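Local coordinates for tyrosyl-DNA phosphodiesterase 2 (Danio rerio, PDB 4F1H), which belongs to the endonuclease/exonuclease/phosphatase family of enzymes, of the DNase I-like clan, and is seen here with DNA and a magnesium ion bound, at residues P90-Q93 against M94-L98; N122-Q125 against E126-Q130; N154-D157 against A158-A161; V170-V173 against W174-L177. All coordinates share one frame; numbering follows the deposited sequence.

Contact 1. Residues P90-Q93 against M94-L98; sequences PTTQ and MMRNL
Thr92 turns its side chain into the bend formed by Met94, Met95 and Arg96. Its CB packs against the backbone N of Arg96. The hydroxyl lies opposite the backbone N of Thr92 (chi1 -174°), which places it inside the bend. There OG1 accepts from Met94 N at 3.0 Å, closing an ST turn. It also accepts from Arg96 N at 3.2 Å. A third bond joins OG1 to Glu118, so three groups fix the rotation of the hydroxyl. The methyl branch also rests on the Arg96 backbone, with Thr92 CG2 3.5 Å from Arg96 O. The CG of Arg96 comes within 3.5 Å of Thr92 OG1 and covers it with carbon. Further out, Arg96 NE gives a weak bond to Met94 O, and NH2 reaches Tyr68 and Ser119. The Arg96 side chain also packs on a thymine base of the bound DNA. A water spans the bend, accepting from Met95 N and donating to Thr92 O, each at 2.9 Å. The bend lies in the loop joining the antiparallel strands 80-88 and 97-105, and Thr92 leans on Glu126 and Gln130 of helix 124-140.

Contact 2. Residues N122-Q125 against E126-Q130; sequences NQSQ and ERTKQ
Arg127 packs back over the first turn of helix 124-140, against Gln123 and Ser124. This is the tight side. Gln123 O, at the N-cap, accepts from Arg127 N at 2.9 Å in a nearly straight bond. The same carbonyl oxygen lies 3.3 Å from Arg127 CB. The arginine chain bends at chi3 (63°), which lays one guanidinium face over Ser124 N and Gln123 C. Arg127 NH2 is 3.6 Å from Ser124 N. The loose side carries Gln125 and Lys129, one turn apart. Both chains are extended and run side by side in the same direction. They meet through carbon, Gln125 CG to Lys129 CE at 3.8 Å. Between the two sides a water accepts from Glu126 N and donates to Gln123 OE1, 2.9 Å from each. Gln130 NE2 donates to Glu126 OE2 at 2.9 Å, using the lone pair that faces away from OE1. Glu126 OE1 in turn bonds Thr91. The buried guanidinium also has a salt bridge to Glu159 and bonds to the carbonyls of Glu118 and Cys120. Glu159 probably offsets much of its charge, with Arg156 close by, and the carbonyls hold its orientation. The side chains of Gln125 and Lys129 meet mainly through carbon.

Contact 3. Residues N154-D157 against A158-A161; sequences NLRD and AEVA. With nucleotides of chain A.
Glu159 OE1 is gripped by two donors. Arg156 N gives it a hydrogen bond of 3.1 Å, and Arg127 NE, from helix 124-140, makes a salt bridge to it. Arg156 N comes from above the carboxylate, 67° out of its plane. Arg156 is the N-cap of helix 157-161 and Glu159 stands three residues on, so this bond matches one half of a capping box. The other half is lacking, because Glu159 N donates to the main-chain Arg156 O. Leu155 CD2 covers the same oxygen at 3.5 Å from Glu159 OE1. Arg156 and Glu159 run alongside each other, with their flat groups 54° apart. The arginine bends at chi2 (71°) and carries its guanidinium on to the DNA. There Arg156 NH2 donates to OP1 of DG2 of chain A and to OP1 of DC3 of chain A, each at 2.8 Å. Arg156 NE adds a second bond to that DC3 OP1, at 3.0 Å. The phosphates lie at the guanidinium edge. On the remaining nitrogen, Arg156 NH1 donates to Asn154 O at 2.8 Å, tying it to its own loop. Asn154 ND2 donates to OP3 of DT1 of chain A at 3.1 Å and also to Leu117 O. The segment therefore touches three successive phosphates. Away from the DNA, Leu155 CD1 meets Val160 CG2 at 3.8 Å, crossing at about a right angle. Leu155 also packs on Leu131 of helix 124-140. Arg207 of strand 202-211 touches Leu155 and Val160 and forms a salt bridge with Asp157, so loop and short helix lie between the two.

Contact 4. Residues V170-V173 against W174-L177; sequences VCDV and WEQL
Two torsions bring Asp172 and Glu175 together. In Asp172, CG is turned opposite the backbone N (chi1 171°), which aims OD1 at the start of the helix. In Glu175, CG lies opposite the carbonyl carbon (chi1 -65°), and the chain, extended beyond CG, crosses the aspartate at about a right angle. The two carboxylates stack with their planes 20° apart. Glu175 OE1 also lies 3.7 Å from Asp172 CB. Asp172 OD2 and Glu175 OE2 are 4.5 Å apart, and this closeness of like charges is probably eased by Arg204 of strand 202-211. Arg204 makes a salt bridge with Asp172 and a long, weak ion pair with Glu175. Asp172 is the N-cap of helix 173-176, where strand 170-172 gives way to the helix. Its OD1 accepts from Trp174 N at 3.0 Å and from Glu175 N at 3.3 Å, both weak bonds. A water takes the place of the direct bond that would complete a capping box; it accepts from Asp172 N and donates to Glu175 OE1 at 2.7 Å. The strand pairs antiparallel with strand 202-211, in one sheet of the DNase I-like fold, and Val173 reaches Cys246 and Phe248 in the other sheet. Gln176 N donates to Asp172 O at 2.9 Å, nearly straight. One turn on, Val173 and Leu177 lie side by side, pointing the same way, with Val173 CG1 3.7 Å from Leu177 CD1. Pro221 of strand 220-227 packs against both. On the outer side Gln176 bends back so that its OE1 is 3.7 Å from Cys171 CB.

How the contacts relate
Contact 1 is a surface bend between strands, whereas the other three are partly buried and lie at helix starts. Contacts 1 and 2 touch through Thr91 and Glu126. Contacts 2 and 3 touch through the salt bridge of Arg127 and Glu159, making a continuous row. Contact 4 touches none of them, though its strand follows the helix of contact 3. Contacts 1 and 4 reach the same sheet, through strands 97-105 and 170-172. Contacts 3 and 4 both place a glutamate three residues after the N-cap, one bonding directly and the other through water. Contact 3 meets the DNA phosphates, contact 1 meets a base, and contact 4 sends Val173 and Leu177 toward the other sheet.

Contact 1. Residues P90-Q93 against M94-L98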
loop_
_atom_site.group_PDB
_atom_site.type_symbol
_atom_site.label_atom_id
_atom_site.label_comp_id
_atom_site.label_asym_id
_atom_site.label_seq_id
_atom_site.Cartn_x
_atom_site.Cartn_y
_atom_site.Cartn_z
ATOM N N PRO B 90 -1.046 -12.285 -17.459
ATOM C CA PRO B 90 -0.091 -12.570 -18.546
ATOM C C PRO B 90 1.353 -12.813 -18.107
ATOM O O PRO B 90 2.054 -13.594 -18.764
ATOM C CB PRO B 90 -0.162 -11.310 -19.418
ATOM C CG PRO B 90 -1.493 -10.706 -19.114
ATOM C CD PRO B 90 -1.814 -11.053 -17.677
ATOM N N THR B 91 1.789 -12.166 -17.027
ATOM C CA THR B 91 3.169 -12.342 -16.599
ATOM C C THR B 91 3.360 -13.171 -15.324
ATOM O O THR B 91 4.449 -13.165 -14.719
ATOM C CB THR B 91 3.924 -10.969 -16.486
ATOM O OG1 THR B 91 3.173 -10.042 -15.689
ATOM C CG2 THR B 91 4.157 -10.354 -17.886
ATOM N N THR B 92 2.333 -13.915 -14.907
ATOM C CA THR B 92 2.584 -14.851 -13.820
ATOM C C THR B 92 3.631 -15.904 -14.181
ATOM O O THR B 92 3.692 -16.421 -15.324
ATOM C CB THR B 92 1.282 -15.556 -13.313
ATOM O OG1 THR B 92 1.562 -16.365 -12.148
ATOM C CG2 THR B 92 0.687 -16.466 -14.383
ATOM N N GLN B 93 4.476 -16.232 -13.206
ATOM C CA GLN B 93 5.387 -17.365 -13.339
ATOM C C GLN B 93 4.924 -18.581 -12.542
ATOM O O GLN B 93 5.623 -19.589 -12.485
ATOM C CB GLN B 93 6.819 -16.972 -12.920
ATOM C CG GLN B 93 7.395 -15.948 -13.846
ATOM C CD GLN B 93 7.750 -16.584 -15.195
ATOM O OE1 GLN B 93 8.185 -17.736 -15.247
ATOM N NE2 GLN B 93 7.588 -15.835 -16.270
ATOM N N MET B 94 3.741 -18.485 -11.920
ATOM C CA MET B 94 3.218 -19.525 -11.028
ATOM C C MET B 94 1.790 -19.941 -11.387
ATOM O O MET B 94 1.025 -20.429 -10.527
ATOM C CB MET B 94 3.255 -19.034 -9.574
ATOM C CG MET B 94 4.659 -18.532 -9.198
ATOM S SD MET B 94 4.811 -18.010 -7.473
ATOM C CE MET B 94 6.495 -17.319 -7.571
ATOM N N MET B 95 1.431 -19.757 -12.658
ATOM C CA MET B 95 0.108 -20.178 -13.182
ATOM C C MET B 95 -1.082 -19.569 -12.436
ATOM O O MET B 95 -2.197 -20.121 -12.451
ATOM C CB MET B 95 0.013 -21.705 -13.295
ATOM C CG MET B 95 0.985 -22.287 -14.305
ATOM S SD MET B 95 0.411 -21.807 -15.964
ATOM C CE MET B 95 1.815 -22.252 -16.999
ATOM N N ARG B 96 -0.874 -18.376 -11.876
ATOM C CA ARG B 96 -1.947 -17.715 -11.151
ATOM C C ARG B 96 -2.933 -17.054 -12.117
ATOM O O ARG B 96 -2.594 -16.698 -13.282
ATOM C CB ARG B 96 -1.368 -16.692 -10.168
ATOM C CG ARG B 96 -0.260 -17.310 -9.280
ATOM C CD ARG B 96 -0.734 -18.598 -8.562
ATOM N NE ARG B 96 0.356 -19.263 -7.824
ATOM C CZ ARG B 96 0.851 -18.833 -6.659
ATOM N NH1 ARG B 96 0.387 -17.738 -6.107
ATOM N NH2 ARG B 96 1.845 -19.492 -6.073
ATOM N N ASN B 97 -4.171 -16.912 -11.648
ATOM C CA ASN B 97 -5.202 -16.340 -12.486
ATOM C C ASN B 97 -6.323 -15.794 -11.614
ATOM O O ASN B 97 -6.251 -15.823 -10.363
ATOM C CB ASN B 97 -5.720 -17.355 -13.529
ATOM C CG ASN B 97 -6.215 -18.668 -12.924
ATOM O OD1 ASN B 97 -6.623 -18.745 -11.723
ATOM N ND2 ASN B 97 -6.160 -19.736 -13.734
ATOM N N LEU B 98 -7.359 -15.277 -12.255
ATOM C CA LEU B 98 -8.507 -14.758 -11.508
ATOM C C LEU B 98 -9.729 -15.560 -11.924
ATOM O O LEU B 98 -10.098 -15.541 -13.084
ATOM C CB LEU B 98 -8.671 -13.267 -11.848
ATOM C CG LEU B 98 -9.835 -12.539 -11.210
ATOM C CD1 LEU B 98 -9.788 -12.639 -9.663
ATOM C CD2 LEU B 98 -9.830 -11.076 -11.641
HETATM O O HOH W 1 2.905 -19.223 -15.148
#

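Contact 2. Residues N122-Q125 against E126-Q130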
loop_
_atom_site.group_PDB
_atom_site.type_symbol
_atom_site.label_atom_id
_atom_site.label_comp_id
_atom_site.label_asym_id
_atom_site.label_seq_id
_atom_site.Cartn_x
_atom_site.Cartn_y
_atom_site.Cartn_z
ATOM N N ASN B 122 9.717 -11.663 -2.215
ATOM C CA ASN B 122 10.399 -10.949 -3.278
ATOM C C ASN B 122 9.642 -10.804 -4.603
ATOM O O ASN B 122 10.178 -10.247 -5.572
ATOM C CB ASN B 122 11.804 -11.545 -3.526
ATOM C CG ASN B 122 11.772 -12.799 -4.379
ATOM O OD1 ASN B 122 10.719 -13.427 -4.577
ATOM N ND2 ASN B 122 12.944 -13.178 -4.906
ATOM N N GLN B 123 8.399 -11.281 -4.649
ATOM C CA GLN B 123 7.580 -11.143 -5.847
ATOM C C GLN B 123 6.577 -9.999 -5.797
ATOM O O GLN B 123 5.537 -10.018 -6.481
ATOM C CB GLN B 123 6.888 -12.491 -6.168
ATOM C CG GLN B 123 7.874 -13.636 -6.489
ATOM C CD GLN B 123 8.704 -13.294 -7.728
ATOM O OE1 GLN B 123 8.172 -12.800 -8.712
ATOM N NE2 GLN B 123 10.019 -13.527 -7.662
ATOM N N SER B 124 6.894 -8.970 -5.013
ATOM C CA SER B 124 5.998 -7.838 -4.877
ATOM C C SER B 124 5.639 -7.194 -6.233
ATOM O O SER B 124 4.514 -6.742 -6.427
ATOM C CB SER B 124 6.603 -6.821 -3.889
ATOM O OG SER B 124 5.765 -5.695 -3.700
ATOM N N GLN B 125 6.579 -7.170 -7.179
ATOM C CA GLN B 125 6.309 -6.549 -8.475
ATOM C C GLN B 125 5.173 -7.271 -9.226
ATOM O O GLN B 125 4.180 -6.626 -9.634
ATOM C CB GLN B 125 7.566 -6.503 -9.357
ATOM C CG GLN B 125 7.268 -6.011 -10.763
ATOM C CD GLN B 125 8.526 -5.722 -11.583
ATOM O OE1 GLN B 125 9.606 -6.254 -11.312
ATOM N NE2 GLN B 125 8.384 -4.869 -12.590
ATOM N N GLU B 126 5.281 -8.586 -9.380
ATOM C CA GLU B 126 4.243 -9.298 -10.137
ATOM C C GLU B 126 2.959 -9.351 -9.303
ATOM O O GLU B 126 1.862 -9.193 -9.821
ATOM C CB GLU B 126 4.730 -10.689 -10.537
ATOM C CG GLU B 126 3.714 -11.622 -11.191
ATOM C CD GLU B 126 3.126 -11.108 -12.498
ATOM O OE1 GLU B 126 3.743 -10.209 -13.185
ATOM O OE2 GLU B 126 2.019 -11.603 -12.848
ATOM N N ARG B 127 3.095 -9.556 -7.996
ATOM C CA ARG B 127 1.900 -9.582 -7.142
ATOM C C ARG B 127 1.106 -8.285 -7.247
ATOM O O ARG B 127 -0.122 -8.304 -7.313
ATOM C CB ARG B 127 2.302 -9.894 -5.680
ATOM C CG ARG B 127 1.209 -9.737 -4.655
ATOM C CD ARG B 127 1.623 -10.439 -3.398
ATOM N NE ARG B 127 2.836 -9.857 -2.793
ATOM C CZ ARG B 127 4.020 -10.483 -2.726
ATOM N NH1 ARG B 127 4.183 -11.710 -3.229
ATOM N NH2 ARG B 127 5.051 -9.889 -2.106
ATOM N N THR B 128 1.775 -7.134 -7.261
ATOM C CA THR B 128 0.997 -5.901 -7.318
ATOM C C THR B 128 0.414 -5.661 -8.729
ATOM O O THR B 128 -0.676 -5.105 -8.852
ATOM C CB THR B 128 1.774 -4.692 -6.768
ATOM O OG1 THR B 128 3.029 -4.600 -7.454
ATOM C CG2 THR B 128 2.022 -4.863 -5.272
ATOM N N LYS B 129 1.092 -6.110 -9.786
ATOM C CA LYS B 129 0.444 -6.052 -11.118
ATOM C C LYS B 129 -0.855 -6.862 -11.140
ATOM O O LYS B 129 -1.867 -6.434 -11.715
ATOM C CB LYS B 129 1.363 -6.581 -12.212
ATOM C CG LYS B 129 2.632 -5.773 -12.386
ATOM C CD LYS B 129 3.453 -6.376 -13.528
ATOM C CE LYS B 129 4.827 -5.719 -13.612
ATOM N NZ LYS B 129 5.591 -6.206 -14.799
ATOM N N GLN B 130 -0.834 -8.024 -10.488
ATOM C CA GLN B 130 -2.048 -8.848 -10.385
ATOM C C GLN B 130 -3.087 -8.169 -9.521
ATOM O O GLN B 130 -4.262 -8.165 -9.853
ATOM C CB GLN B 130 -1.689 -10.250 -9.835
ATOM C CG GLN B 130 -0.759 -11.027 -10.742
ATOM C CD GLN B 130 -0.255 -12.301 -10.087
ATOM O OE1 GLN B 130 -0.637 -12.590 -8.950
ATOM N NE2 GLN B 130 0.619 -13.037 -10.770
HETATM O O HOH W 2 7.880 -9.959 -9.299
#

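Contact 3. Residues N154-D157 against A158-A161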
loop_
_atom_site.group_PDB
_atom_site.type_symbol
_atom_site.label_atom_id
_atom_site.label_comp_id
_atom_site.label_asym_id
_atom_site.label_seq_id
_atom_site.Cartn_x
_atom_site.Cartn_y
_atom_site.Cartn_z
ATOM N N ASN B 154 -1.352 -12.975 -0.624
ATOM C CA ASN B 154 0.063 -12.796 -0.282
ATOM C C ASN B 154 0.477 -11.345 -0.045
ATOM O O ASN B 154 1.672 -10.991 -0.135
ATOM C CB ASN B 154 0.957 -13.463 -1.342
ATOM C CG ASN B 154 1.070 -14.932 -1.116
ATOM O OD1 ASN B 154 1.571 -15.344 -0.067
ATOM N ND2 ASN B 154 0.619 -15.751 -2.076
ATOM N N LEU B 155 -0.503 -10.506 0.257
ATOM C CA LEU B 155 -0.225 -9.059 0.351
ATOM C C LEU B 155 0.404 -8.644 1.662
ATOM O O LEU B 155 0.147 -9.200 2.743
ATOM C CB LEU B 155 -1.522 -8.247 0.176
ATOM C CG LEU B 155 -1.939 -8.174 -1.300
ATOM C CD1 LEU B 155 -3.393 -7.643 -1.404
ATOM C CD2 LEU B 155 -0.953 -7.401 -2.221
ATOM N N ARG B 156 1.232 -7.619 1.538
ATOM C CA ARG B 156 1.703 -6.857 2.705
ATOM C C ARG B 156 0.955 -5.516 2.653
ATOM O O ARG B 156 0.621 -5.052 1.549
ATOM C CB ARG B 156 3.194 -6.622 2.513
ATOM C CG ARG B 156 4.066 -7.789 2.892
ATOM C CD ARG B 156 3.962 -8.975 1.938
ATOM N NE ARG B 156 4.846 -10.033 2.407
ATOM C CZ ARG B 156 4.993 -11.226 1.846
ATOM N NH1 ARG B 156 4.278 -11.613 0.757
ATOM N NH2 ARG B 156 5.875 -12.048 2.400
ATOM N N ASP B 157 0.665 -4.903 3.810
ATOM C CA ASP B 157 -0.105 -3.644 3.837
ATOM C C ASP B 157 0.449 -2.586 2.897
ATOM O O ASP B 157 -0.324 -1.855 2.247
ATOM C CB ASP B 157 -0.144 -3.005 5.229
ATOM C CG ASP B 157 -0.903 -3.821 6.235
ATOM O OD1 ASP B 157 -1.589 -4.797 5.856
ATOM O OD2 ASP B 157 -0.814 -3.469 7.428
ATOM N N ALA B 158 1.776 -2.452 2.861
ATOM C CA ALA B 158 2.326 -1.425 1.987
ATOM C C ALA B 158 2.095 -1.673 0.499
ATOM O O ALA B 158 2.038 -0.733 -0.303
ATOM C CB ALA B 158 3.781 -1.242 2.271
ATOM N N GLU B 159 1.952 -2.937 0.108
ATOM C CA GLU B 159 1.740 -3.224 -1.307
ATOM C C GLU B 159 0.414 -2.667 -1.788
ATOM O O GLU B 159 0.294 -2.234 -2.943
ATOM C CB GLU B 159 1.833 -4.734 -1.566
ATOM C CG GLU B 159 3.237 -5.237 -1.349
ATOM C CD GLU B 159 3.415 -6.756 -1.386
ATOM O OE1 GLU B 159 2.414 -7.521 -1.370
ATOM O OE2 GLU B 159 4.594 -7.196 -1.409
ATOM N N VAL B 160 -0.586 -2.674 -0.900
ATOM C CA VAL B 160 -1.872 -2.084 -1.201
ATOM C C VAL B 160 -1.762 -0.543 -1.249
ATOM O O VAL B 160 -2.230 0.082 -2.205
ATOM C CB VAL B 160 -2.923 -2.513 -0.168
ATOM C CG1 VAL B 160 -4.258 -1.911 -0.511
ATOM C CG2 VAL B 160 -3.004 -4.050 -0.177
ATOM N N ALA B 161 -1.140 0.061 -0.239
ATOM C CA ALA B 161 -0.937 1.522 -0.286
ATOM C C ALA B 161 -0.176 1.902 -1.560
ATOM O O ALA B 161 -0.514 2.895 -2.219
ATOM C CB ALA B 161 -0.201 2.028 0.973
ATOM O OP3 DT A 1 1.395 -18.642 -1.284
ATOM P P DT A 1 1.458 -18.798 0.203
ATOM O OP1 DT A 1 0.854 -20.004 0.749
ATOM O OP2 DT A 1 0.755 -17.675 0.918
ATOM O "O5'" DT A 1 2.989 -18.657 0.588
ATOM C "C5'" DT A 1 3.379 -19.064 1.910
ATOM C "C4'" DT A 1 4.881 -18.879 1.987
ATOM O "O4'" DT A 1 5.465 -19.974 1.229
ATOM C "C3'" DT A 1 5.425 -17.575 1.391
ATOM O "O3'" DT A 1 6.616 -17.201 2.110
ATOM C "C2'" DT A 1 5.793 -17.970 -0.037
ATOM C "C1'" DT A 1 6.282 -19.401 0.185
ATOM N N1 DT A 1 6.230 -20.253 -1.039
ATOM C C2 DT A 1 7.421 -20.752 -1.531
ATOM O O2 DT A 1 8.524 -20.511 -1.016
ATOM N N3 DT A 1 7.281 -21.516 -2.660
ATOM C C4 DT A 1 6.110 -21.849 -3.333
ATOM O O4 DT A 1 6.115 -22.569 -4.349
ATOM C C5 DT A 1 4.906 -21.285 -2.745
ATOM C C7 DT A 1 3.571 -21.521 -3.384
ATOM C C6 DT A 1 5.004 -20.528 -1.642
ATOM P P DG A 2 7.181 -15.717 2.025
ATOM O OP1 DG A 2 6.038 -14.777 1.873
ATOM O OP2 DG A 2 8.343 -15.675 1.060
ATOM O "O5'" DG A 2 7.895 -15.521 3.443
ATOM C "C5'" DG A 2 7.078 -15.638 4.603
ATOM C "C4'" DG A 2 7.677 -14.713 5.643
ATOM O "O4'" DG A 2 8.893 -15.329 6.164
ATOM C "C3'" DG A 2 8.052 -13.311 5.184
ATOM O "O3'" DG A 2 7.484 -12.461 6.186
ATOM C "C2'" DG A 2 9.582 -13.305 5.252
ATOM C "C1'" DG A 2 9.829 -14.296 6.384
ATOM N N9 DG A 2 11.132 -14.951 6.369
ATOM C C8 DG A 2 11.695 -15.745 5.366
ATOM N N7 DG A 2 12.901 -16.203 5.692
ATOM C C5 DG A 2 13.122 -15.657 6.984
ATOM C C6 DG A 2 14.239 -15.765 7.863
ATOM O O6 DG A 2 15.274 -16.402 7.672
ATOM N N1 DG A 2 14.066 -15.072 9.062
ATOM C C2 DG A 2 12.920 -14.365 9.378
ATOM N N2 DG A 2 12.889 -13.741 10.570
ATOM N N3 DG A 2 11.880 -14.228 8.556
ATOM C C4 DG A 2 12.040 -14.919 7.400
ATOM P P DC A 3 7.330 -10.875 5.957
ATOM O OP1 DC A 3 6.704 -10.638 4.650
ATOM O OP2 DC A 3 8.638 -10.210 6.289
ATOM O "O5'" DC A 3 6.303 -10.497 7.109
ATOM C "C5'" DC A 3 6.615 -10.987 8.439
ATOM C "C4'" DC A 3 5.531 -10.473 9.348
ATOM O "O4'" DC A 3 5.681 -11.046 10.700
ATOM C "C3'" DC A 3 5.481 -8.957 9.490
ATOM O "O3'" DC A 3 4.112 -8.590 9.328
ATOM C "C2'" DC A 3 6.023 -8.730 10.915
ATOM C "C1'" DC A 3 5.518 -9.980 11.632
ATOM N N1 DC A 3 6.335 -10.429 12.788
ATOM C C2 DC A 3 5.667 -10.703 13.991
ATOM O O2 DC A 3 4.440 -10.524 14.068
ATOM N N3 DC A 3 6.411 -11.140 15.049
ATOM C C4 DC A 3 7.737 -11.296 14.905
ATOM N N4 DC A 3 8.420 -11.727 15.979
ATOM C C5 DC A 3 8.428 -11.023 13.676
ATOM C C6 DC A 3 7.685 -10.601 12.641
#

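Contact 4. Residues V170-V173 against W174-L177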
loop_
_atom_site.group_PDB
_atom_site.type_symbol
_atom_site.label_atom_id
_atom_site.label_comp_id
_atom_site.label_asym_id
_atom_site.label_seq_id
_atom_site.Cartn_x
_atom_site.Cartn_y
_atom_site.Cartn_z
ATOM N N VAL B 170 -14.830 0.187 -2.394
ATOM C CA VAL B 170 -14.288 -1.153 -2.100
ATOM C C VAL B 170 -13.640 -1.192 -0.720
ATOM O O VAL B 170 -12.792 -0.352 -0.418
ATOM C CB VAL B 170 -13.269 -1.571 -3.154
ATOM C CG1 VAL B 170 -12.735 -3.018 -2.878
ATOM C CG2 VAL B 170 -13.901 -1.523 -4.546
ATOM N N CYS B 171 -14.035 -2.139 0.134
ATOM C CA CYS B 171 -13.396 -2.203 1.438
ATOM C C CYS B 171 -12.741 -3.552 1.643
ATOM O O CYS B 171 -13.080 -4.535 0.981
ATOM C CB CYS B 171 -14.390 -1.942 2.562
ATOM S SG CYS B 171 -15.637 -3.228 2.787
ATOM N N ASP B 172 -11.807 -3.582 2.581
ATOM C CA ASP B 172 -11.243 -4.844 3.041
ATOM C C ASP B 172 -12.093 -5.199 4.272
ATOM O O ASP B 172 -12.188 -4.401 5.228
ATOM C CB ASP B 172 -9.763 -4.596 3.384
ATOM C CG ASP B 172 -9.094 -5.772 4.082
ATOM O OD1 ASP B 172 -9.706 -6.347 5.009
ATOM O OD2 ASP B 172 -7.933 -6.069 3.697
ATOM N N VAL B 173 -12.698 -6.392 4.297
ATOM C CA VAL B 173 -13.653 -6.738 5.365
ATOM C C VAL B 173 -13.034 -6.691 6.772
ATOM O O VAL B 173 -13.668 -6.212 7.740
ATOM C CB VAL B 173 -14.344 -8.105 5.080
ATOM C CG1 VAL B 173 -15.179 -8.577 6.253
ATOM C CG2 VAL B 173 -15.193 -8.007 3.809
ATOM N N TRP B 174 -11.801 -7.190 6.910
ATOM C CA TRP B 174 -11.172 -7.166 8.217
ATOM C C TRP B 174 -11.029 -5.717 8.708
ATOM O O TRP B 174 -11.257 -5.447 9.892
ATOM C CB TRP B 174 -9.809 -7.857 8.178
ATOM C CG TRP B 174 -9.077 -7.759 9.457
ATOM C CD1 TRP B 174 -9.314 -8.500 10.581
ATOM C CD2 TRP B 174 -7.964 -6.897 9.758
ATOM N NE1 TRP B 174 -8.405 -8.159 11.564
ATOM C CE2 TRP B 174 -7.579 -7.175 11.090
ATOM C CE3 TRP B 174 -7.260 -5.924 9.035
ATOM C CZ2 TRP B 174 -6.526 -6.489 11.730
ATOM C CZ3 TRP B 174 -6.207 -5.246 9.658
ATOM C CH2 TRP B 174 -5.852 -5.533 10.999
ATOM N N GLU B 175 -10.639 -4.800 7.823
ATOM C CA GLU B 175 -10.535 -3.377 8.211
ATOM C C GLU B 175 -11.903 -2.831 8.582
ATOM O O GLU B 175 -12.082 -2.174 9.617
ATOM C CB GLU B 175 -9.948 -2.552 7.057
ATOM C CG GLU B 175 -8.525 -2.945 6.734
ATOM C CD GLU B 175 -7.920 -2.106 5.619
ATOM O OE1 GLU B 175 -8.664 -1.417 4.877
ATOM O OE2 GLU B 175 -6.681 -2.141 5.497
ATOM N N GLN B 176 -12.881 -3.119 7.739
ATOM C CA GLN B 176 -14.236 -2.606 7.924
ATOM C C GLN B 176 -14.825 -3.100 9.246
ATOM O O GLN B 176 -15.600 -2.380 9.908
ATOM C CB GLN B 176 -15.104 -3.026 6.726
ATOM C CG GLN B 176 -16.477 -2.381 6.667
ATOM C CD GLN B 176 -16.401 -0.896 6.338
ATOM O OE1 GLN B 176 -15.439 -0.424 5.724
ATOM N NE2 GLN B 176 -17.417 -0.150 6.751
ATOM N N LEU B 177 -14.440 -4.309 9.668
ATOM C CA LEU B 177 -14.966 -4.873 10.909
ATOM C C LEU B 177 -14.203 -4.398 12.154
ATOM O O LEU B 177 -14.481 -4.846 13.269
ATOM C CB LEU B 177 -15.035 -6.410 10.855
ATOM C CG LEU B 177 -16.115 -6.974 9.934
ATOM C CD1 LEU B 177 -16.032 -8.499 9.862
ATOM C CD2 LEU B 177 -17.497 -6.559 10.426
HETATM O O HOH W 3 -11.098 -0.910 3.873
#